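Local coordinates for protein aminotransferase class-III (Sphaerobacter thermophilus DSM 20745, PDB 6K8H) that belongs to the class-III aminotransferases (omega-transaminases) of fold type I and carries (5-hydroxy-4,6-dimethylpyridin-3-yl)methyl dihydrogen phosphate in its pocket, at residues 221-226 and 257-262; 265-270 and 368-373; 116-121 and 278-283. All coordinates share one frame; numbering follows the deposited sequence.

Interaction 1 (221-226 and 257-262). With PLR ((5-hydroxy-4,6-dimethylpyridin-3-yl)methyl dihydrogen phosphate), chain D.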
# COMPACT_ATOMS: atom_id res chain seq x y z
N ILE B 221 4.25 18.98 -1.57
CA ILE B 221 5.39 19.50 -0.82
C ILE B 221 5.47 18.83 0.55
O ILE B 221 4.48 18.75 1.27
CB ILE B 221 5.31 21.03 -0.67
CG1 ILE B 221 6.55 21.54 0.07
CG2 ILE B 221 3.99 21.46 -0.01
CD1 ILE B 221 6.65 23.05 0.13
N ASP B 222 6.67 18.35 0.89
CA ASP B 222 6.99 17.91 2.25
C ASP B 222 7.47 19.12 3.04
O ASP B 222 8.51 19.70 2.70
CB ASP B 222 8.08 16.84 2.19
CG ASP B 222 8.50 16.32 3.55
OD1 ASP B 222 8.38 17.03 4.58
OD2 ASP B 222 9.00 15.16 3.58
N PRO B 223 6.78 19.51 4.14
CA PRO B 223 7.12 20.73 4.89
C PRO B 223 8.54 20.72 5.48
O PRO B 223 9.11 21.78 5.61
CB PRO B 223 6.08 20.80 6.02
CG PRO B 223 4.98 19.85 5.59
CD PRO B 223 5.65 18.80 4.73
N ASN B 224 9.02 19.56 5.93
CA ASN B 224 10.38 19.43 6.52
C ASN B 224 11.04 18.18 5.92
O ASN B 224 11.21 17.20 6.65
CB ASN B 224 10.28 19.37 8.05
CG ASN B 224 11.56 19.78 8.75
OD1 ASN B 224 12.56 20.09 8.11
ND2 ASN B 224 11.52 19.78 10.08
N PRO B 225 11.46 18.19 4.64
CA PRO B 225 11.97 16.97 4.02
C PRO B 225 13.28 16.44 4.60
O PRO B 225 14.25 17.15 4.64
CB PRO B 225 12.16 17.37 2.55
CG PRO B 225 12.33 18.87 2.59
CD PRO B 225 11.49 19.35 3.75
N ARG B 226 13.28 15.16 4.96
CA ARG B 226 14.51 14.50 5.49
C ARG B 226 15.57 14.48 4.38
O ARG B 226 16.74 14.69 4.68
CB ARG B 226 14.20 13.07 5.91
CG ARG B 226 15.37 12.13 5.69
CD ARG B 226 15.13 10.72 6.19
NE ARG B 226 13.93 10.15 5.63
CZ ARG B 226 13.86 9.59 4.43
NH1 ARG B 226 14.93 9.53 3.66
NH2 ARG B 226 12.72 9.06 4.02
N VAL B 257 3.67 12.47 5.83
CA VAL B 257 3.81 11.07 6.23
C VAL B 257 4.82 10.94 7.37
O VAL B 257 4.62 10.16 8.30
CB VAL B 257 4.18 10.20 5.01
CG1 VAL B 257 4.54 8.78 5.45
CG2 VAL B 257 3.01 10.15 4.03
N ILE B 258 5.88 11.75 7.34
CA ILE B 258 6.78 11.87 8.48
C ILE B 258 6.45 13.08 9.35
O ILE B 258 6.46 12.98 10.58
CB ILE B 258 8.26 11.93 8.02
CG1 ILE B 258 8.76 10.52 7.66
CG2 ILE B 258 9.15 12.53 9.13
CD1 ILE B 258 10.27 10.47 7.36
N SER B 259 6.19 14.25 8.75
CA SER B 259 6.18 15.50 9.52
C SER B 259 4.97 15.65 10.44
O SER B 259 4.96 16.57 11.27
CB SER B 259 6.34 16.72 8.61
OG SER B 259 5.14 16.99 7.90
N LEU B 260 3.93 14.83 10.28
CA LEU B 260 2.72 15.00 11.09
C LEU B 260 3.04 14.89 12.58
O LEU B 260 2.31 15.46 13.41
CB LEU B 260 1.66 13.97 10.71
CG LEU B 260 0.21 14.26 11.15
CD1 LEU B 260 -0.47 15.26 10.24
CD2 LEU B 260 -0.60 12.95 11.22
N ARG B 261 4.14 14.22 12.91
CA ARG B 261 4.51 14.01 14.33
C ARG B 261 5.14 15.27 14.93
O ARG B 261 5.50 15.20 16.10
CB ARG B 261 5.47 12.83 14.46
CG ARG B 261 6.89 13.14 14.00
CD ARG B 261 7.94 12.50 14.89
NE ARG B 261 7.94 11.05 14.83
CZ ARG B 261 8.60 10.27 15.67
NH1 ARG B 261 8.54 8.96 15.53
NH2 ARG B 261 9.29 10.80 16.66
N SER B 262 5.30 16.34 14.16
CA SER B 262 5.98 17.53 14.67
C SER B 262 5.17 18.29 15.72
O SER B 262 5.75 19.07 16.49
CB SER B 262 6.32 18.48 13.51
OG SER B 262 7.05 17.79 12.51
N1 PLR D . 6.22 10.46 2.15
C2 PLR D . 7.21 10.66 3.01
C2A PLR D . 7.62 12.05 3.35
C3 PLR D . 7.85 9.56 3.61
O3 PLR D . 8.85 9.80 4.49
C4 PLR D . 7.45 8.25 3.28
C4A PLR D . 8.11 7.10 3.90
C5 PLR D . 6.40 8.08 2.37
C6 PLR D . 5.84 9.21 1.82
C5A PLR D . 5.93 6.72 1.95
O4P PLR D . 5.23 5.96 2.98
P PLR D . 5.25 4.35 2.92
O1P PLR D . 4.75 4.00 1.56
O2P PLR D . 6.66 3.94 3.13
O3P PLR D . 4.35 3.87 4.02
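Pro223 and Ser259 bring together two irregular backbones, one following strand 216-221 and the other following strand 251-255. In 221-226 the chain leaves its strand at Asp222 and turns at once: Asp222 OD1 accepts from Asn224 N at 2.9 Å, an Asx turn, met on the anti side, 27° out of the carboxylate plane. Residues 257-259 have helical backbone angles without the regular bonds, and a short 3-10 turn follows at 260-261. There Ser262 OG donates to Ser259 O at 2.7 Å. The backbone N of the same serine grips that oxygen too, from the same face of the carbonyl plane.

No hydrogen bond crosses between the two segments, and the contact rests on side chains. Pro223 CG and CD pack on Ser259, each 3.7 Å from its OG; that hydroxyl has its hydrogen bond with Glu256. Arg226 and Ile258 pass at about a right angle, Ile258 CD1 lying 4.1 Å from Arg226 NE at the guanidinium edge. A bend at chi3 (55°) turns the arginine head toward the ligand, where NH2 stays 4.0 Å from PLR O3 in an oblique approach. Ile258 comes much closer, its CG1 only 3.3 Å from O3. Val257 spreads over one face of the pyridine ring, CB 3.5 Å from N1 and its two methyls over neighbouring ring atoms, while Asp222 OD2 lies 3.4 Å from the methyl C2A. The pair of loops thus forms one side of the ligand pocket, at the C-terminal ends of two adjacent parallel strands.

Behind them, Met267 and Leu271 of helix 266-271 cover Pro223, Phe254 of strand 251-255 packs against the same proline, and Ile221 is buried against helix 235-248.

Interaction 2 (265-270 and 368-373)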
# COMPACT_ATOMS: atom_id res chain seq x y z
N GLY B 265 -1.12 19.33 15.91
CA GLY B 265 -1.81 19.60 14.66
C GLY B 265 -0.93 19.54 13.42
O GLY B 265 -1.25 20.15 12.40
N GLY B 266 0.19 18.83 13.50
CA GLY B 266 1.05 18.67 12.35
C GLY B 266 1.99 19.85 12.11
O GLY B 266 1.89 20.93 12.71
N MET B 267 2.92 19.61 11.19
CA MET B 267 3.86 20.67 10.81
C MET B 267 3.13 21.81 10.13
O MET B 267 3.54 22.97 10.27
CB MET B 267 4.95 20.12 9.89
CG MET B 267 6.14 21.05 9.77
SD MET B 267 6.84 21.39 11.40
CE MET B 267 8.27 22.38 10.98
N GLN B 268 2.03 21.53 9.42
CA GLN B 268 1.23 22.61 8.86
C GLN B 268 0.74 23.56 9.94
O GLN B 268 0.69 24.78 9.73
CB GLN B 268 0.05 22.05 8.07
CG GLN B 268 -0.89 21.18 8.88
CD GLN B 268 -1.91 20.48 8.00
OE1 GLN B 268 -3.03 20.95 7.84
NE2 GLN B 268 -1.51 19.37 7.39
N SER B 269 0.40 23.04 11.12
CA SER B 269 -0.00 23.92 12.21
C SER B 269 1.19 24.70 12.73
O SER B 269 1.06 25.88 13.09
CB SER B 269 -0.67 23.13 13.33
OG SER B 269 -2.00 22.79 12.94
N VAL B 270 2.36 24.06 12.80
CA VAL B 270 3.55 24.81 13.22
C VAL B 270 3.83 25.98 12.27
O VAL B 270 4.11 27.10 12.70
CB VAL B 270 4.77 23.87 13.33
CG1 VAL B 270 6.02 24.70 13.55
CG2 VAL B 270 4.59 22.91 14.47
N THR B 368 19.95 20.18 12.74
CA THR B 368 18.61 20.68 12.48
C THR B 368 17.61 19.76 13.16
O THR B 368 17.93 18.63 13.54
CB THR B 368 18.31 20.78 10.98
OG1 THR B 368 18.43 19.49 10.36
CG2 THR B 368 19.25 21.76 10.31
N GLY B 369 16.38 20.24 13.30
CA GLY B 369 15.33 19.39 13.82
C GLY B 369 14.20 20.19 14.42
O GLY B 369 14.27 21.40 14.59
N TYR B 370 13.14 19.46 14.74
CA TYR B 370 11.94 20.05 15.32
C TYR B 370 11.19 18.96 16.07
O TYR B 370 11.15 17.81 15.62
CB TYR B 370 11.04 20.68 14.25
CG TYR B 370 9.94 21.52 14.89
CD1 TYR B 370 8.78 20.92 15.37
CD2 TYR B 370 10.10 22.89 15.06
CE1 TYR B 370 7.80 21.67 15.98
CE2 TYR B 370 9.12 23.65 15.67
CZ TYR B 370 7.98 23.04 16.13
OH TYR B 370 7.02 23.80 16.74
N GLY B 371 10.59 19.31 17.21
CA GLY B 371 9.93 18.30 18.01
C GLY B 371 10.89 17.15 18.28
O GLY B 371 12.03 17.37 18.71
N SER B 372 10.48 15.93 17.94
CA SER B 372 11.28 14.74 18.22
C SER B 372 12.06 14.24 17.01
O SER B 372 12.50 13.09 17.00
CB SER B 372 10.38 13.61 18.75
OG SER B 372 9.31 13.37 17.86
N LEU B 373 12.25 15.08 15.99
CA LEU B 373 13.02 14.75 14.81
C LEU B 373 14.30 15.57 14.79
O LEU B 373 14.28 16.77 15.10
CB LEU B 373 12.22 15.02 13.53
CG LEU B 373 10.90 14.26 13.35
CD1 LEU B 373 10.11 14.86 12.19
CD2 LEU B 373 11.18 12.80 13.09
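Tyr370 reaches across to Met267 and Val270 from the end of strand 366-370. Its CB points at helix 266-271, and with CG anti to the backbone N (chi1 -169°) the ring is carried straight out toward the helix. At the root of the ring, CG lies 4.3 Å from Met267 CE. The methionine sulfur sits above the ring face, with SD 4.7 Å from the Tyr370 centroid and 20° off the normal, a rather distant Met-aromatic contact. Farther out, the two ring flanks meet the two branches of Val270: CE1 is 3.8 Å from CG2, and CE2 is 3.9 Å from CG1. At CZ the nearer branch is CG1, at 3.6 Å. The phenol oxygen ends between both methyls of the valine fork, OH being 3.4 Å from CG2 and 3.5 Å from CG1. Val270 and Tyr370 approach each other from opposite directions. No hydrogen bond joins the segments; the contact is made by van der Waals packing, with the phenol oxygen against the valine methyls and the sulfur over the ring.

The backbone at Tyr370 is fixed by a tight reversal: Tyr370 N donates to Leu373 O at 2.9 Å and Leu373 N donates back to Tyr370 O, enclosing a type II' turn with Gly371 at its first corner. This is a two-residue beta hairpin of the small antiparallel sheet, docked by its aromatic residue onto a short helix of the large domain.

Interaction 3 (116-121 and 278-283). With PLR ((5-hydroxy-4,6-dimethylpyridin-3-yl)methyl dihydrogen phosphate), chain D.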
# COMPACT_ATOMS: atom_id res chain seq x y z
N PRO B 116 -6.42 21.17 11.70
CA PRO B 116 -7.47 22.07 11.21
C PRO B 116 -7.88 21.85 9.76
O PRO B 116 -9.08 21.82 9.46
CB PRO B 116 -6.85 23.46 11.42
CG PRO B 116 -5.91 23.26 12.60
CD PRO B 116 -5.33 21.88 12.39
N SER B 117 -6.91 21.69 8.85
CA SER B 117 -7.22 21.48 7.43
C SER B 117 -8.00 20.19 7.18
O SER B 117 -8.60 20.05 6.11
CB SER B 117 -5.93 21.46 6.60
OG SER B 117 -5.31 20.19 6.64
N LEU B 118 -7.95 19.23 8.09
CA LEU B 118 -8.62 17.95 7.86
C LEU B 118 -10.09 18.07 8.23
O LEU B 118 -10.45 18.06 9.41
CB LEU B 118 -7.95 16.83 8.64
CG LEU B 118 -6.48 16.54 8.32
CD1 LEU B 118 -5.97 15.37 9.15
CD2 LEU B 118 -6.31 16.30 6.84
N GLN B 119 -10.94 18.19 7.21
CA GLN B 119 -12.38 18.10 7.38
C GLN B 119 -12.88 16.68 7.15
O GLN B 119 -13.78 16.22 7.87
CB GLN B 119 -13.08 19.06 6.40
CG GLN B 119 -12.53 20.47 6.39
CD GLN B 119 -13.44 21.43 5.63
OE1 GLN B 119 -13.78 21.20 4.46
NE2 GLN B 119 -13.85 22.51 6.30
N GLN B 120 -12.32 15.99 6.16
CA GLN B 120 -12.62 14.58 5.93
C GLN B 120 -11.34 13.84 5.56
O GLN B 120 -10.39 14.43 5.04
CB GLN B 120 -13.65 14.38 4.80
CG GLN B 120 -15.03 14.99 5.10
CD GLN B 120 -15.95 14.95 3.90
OE1 GLN B 120 -15.50 14.91 2.76
NE2 GLN B 120 -17.25 14.96 4.16
N VAL B 121 -11.32 12.53 5.84
CA VAL B 121 -10.17 11.68 5.53
C VAL B 121 -10.65 10.39 4.90
O VAL B 121 -11.83 10.03 4.97
CB VAL B 121 -9.29 11.37 6.78
CG1 VAL B 121 -8.92 12.64 7.52
CG2 VAL B 121 -10.00 10.39 7.70
N THR B 278 -3.68 16.68 2.63
CA THR B 278 -2.54 16.18 3.37
C THR B 278 -2.48 14.67 3.21
O THR B 278 -3.49 13.98 3.38
CB THR B 278 -2.62 16.55 4.85
OG1 THR B 278 -2.77 17.96 5.00
CG2 THR B 278 -1.34 16.14 5.56
N ALA B 279 -1.29 14.16 2.87
CA ALA B 279 -0.98 12.74 2.91
C ALA B 279 -0.29 12.43 4.23
O ALA B 279 0.54 13.21 4.71
CB ALA B 279 -0.07 12.33 1.74
N MET B 280 -0.67 11.30 4.84
CA MET B 280 -0.19 10.89 6.16
C MET B 280 0.04 9.39 6.14
O MET B 280 -0.45 8.68 5.25
CB MET B 280 -1.21 11.24 7.26
CG MET B 280 -1.60 12.71 7.30
SD MET B 280 -3.18 12.98 8.15
CE MET B 280 -4.34 12.81 6.78
N GLY B 281 0.74 8.91 7.15
CA GLY B 281 1.01 7.49 7.32
C GLY B 281 1.85 7.30 8.56
O GLY B 281 1.78 8.12 9.48
N LYS B 282 2.65 6.23 8.59
CA LYS B 282 3.60 5.96 9.67
C LYS B 282 2.95 6.00 11.07
O LYS B 282 2.28 5.02 11.45
CB LYS B 282 4.79 6.93 9.55
CG LYS B 282 5.61 6.68 8.26
CD LYS B 282 6.95 7.41 8.23
CE LYS B 282 7.96 6.76 7.23
NZ LYS B 282 7.78 7.19 5.80
N ILE B 283 3.13 7.07 11.83
CA ILE B 283 2.68 7.02 13.25
C ILE B 283 1.19 6.72 13.37
O ILE B 283 0.81 6.06 14.33
CB ILE B 283 3.04 8.31 14.01
CG1 ILE B 283 2.17 9.49 13.58
CG2 ILE B 283 4.53 8.63 13.90
CD1 ILE B 283 2.19 10.65 14.53
N1 PLR D . 6.22 10.46 2.15
C2 PLR D . 7.21 10.66 3.01
C2A PLR D . 7.62 12.05 3.35
C3 PLR D . 7.85 9.56 3.61
O3 PLR D . 8.85 9.80 4.49
C4 PLR D . 7.45 8.25 3.28
C4A PLR D . 8.11 7.10 3.90
C5 PLR D . 6.40 8.08 2.37
C6 PLR D . 5.84 9.21 1.82
C5A PLR D . 5.93 6.72 1.95
O4P PLR D . 5.23 5.96 2.98
P PLR D . 5.25 4.35 2.92
O1P PLR D . 4.75 4.00 1.56
O2P PLR D . 6.66 3.94 3.13
O3P PLR D . 4.35 3.87 4.02
O HOH W 1 -5.09 18.87 4.36
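Leu118 meets Met280 tip to tip, its CD1 3.8 Å from the methionine SD and its CD2 4.0 Å from CE. The bend of Met280 at chi3 (-89°) turns that methyl so that it touches both leucine branches. CD2 also lies 4.2 Å from Thr278 CB, where leucine and threonine cross at about a right angle.

Beside this apolar patch the two hydroxyls stand too far apart to bond directly and share one water, which is 2.6 Å from Ser117 OG, to which it donates, and 2.6 Å from Thr278 OG1. Both hydroxyls also bond to Gln268, whose amide spans the same gap. At the far end of 278-283, Lys282 NZ is covalently linked to PLR C4A, modelled at 1.9 Å, long for a carbon-nitrogen bond.

Strand 291-295 runs antiparallel between 120-124 and 277-281, and a classic beta bulge sets Gln119 and Gln120 against its Gly295. The contact therefore bridges over the one antiparallel strand of the seven-stranded sheet, the order 1-7-6-5-4-2-3 being that of the large domain in fold type I enzymes, with the ligand-bearing lysine in the segment that continues from strand 277-281.

Overall arrangement
Interactions 1 and 3 converge on the ligand: Val257 and Ile258 of interaction 1 pack against Lys282 of interaction 3, with Ile258 CG1 3.6 Å from Lys282 CD. Thr317 of the second subunit, with Thr128 and Gly127, adds hydrogen bonds to the same ligand. Interaction 2 stands back from the pocket, the Met267 side chain about 11 Å from the ligand, yet is joined to both others. Arg261 NH2 lies 2.8 Å from Ser372 OG, and Ser262 CB packs on Met267 SD, binding 257-262 to interaction 2. Helix 266-271 also touches interaction 3, Ser269 OG lying 3.5 Å from Pro116 CD. Centres of interactions 1 and 2 are about 7 Å apart.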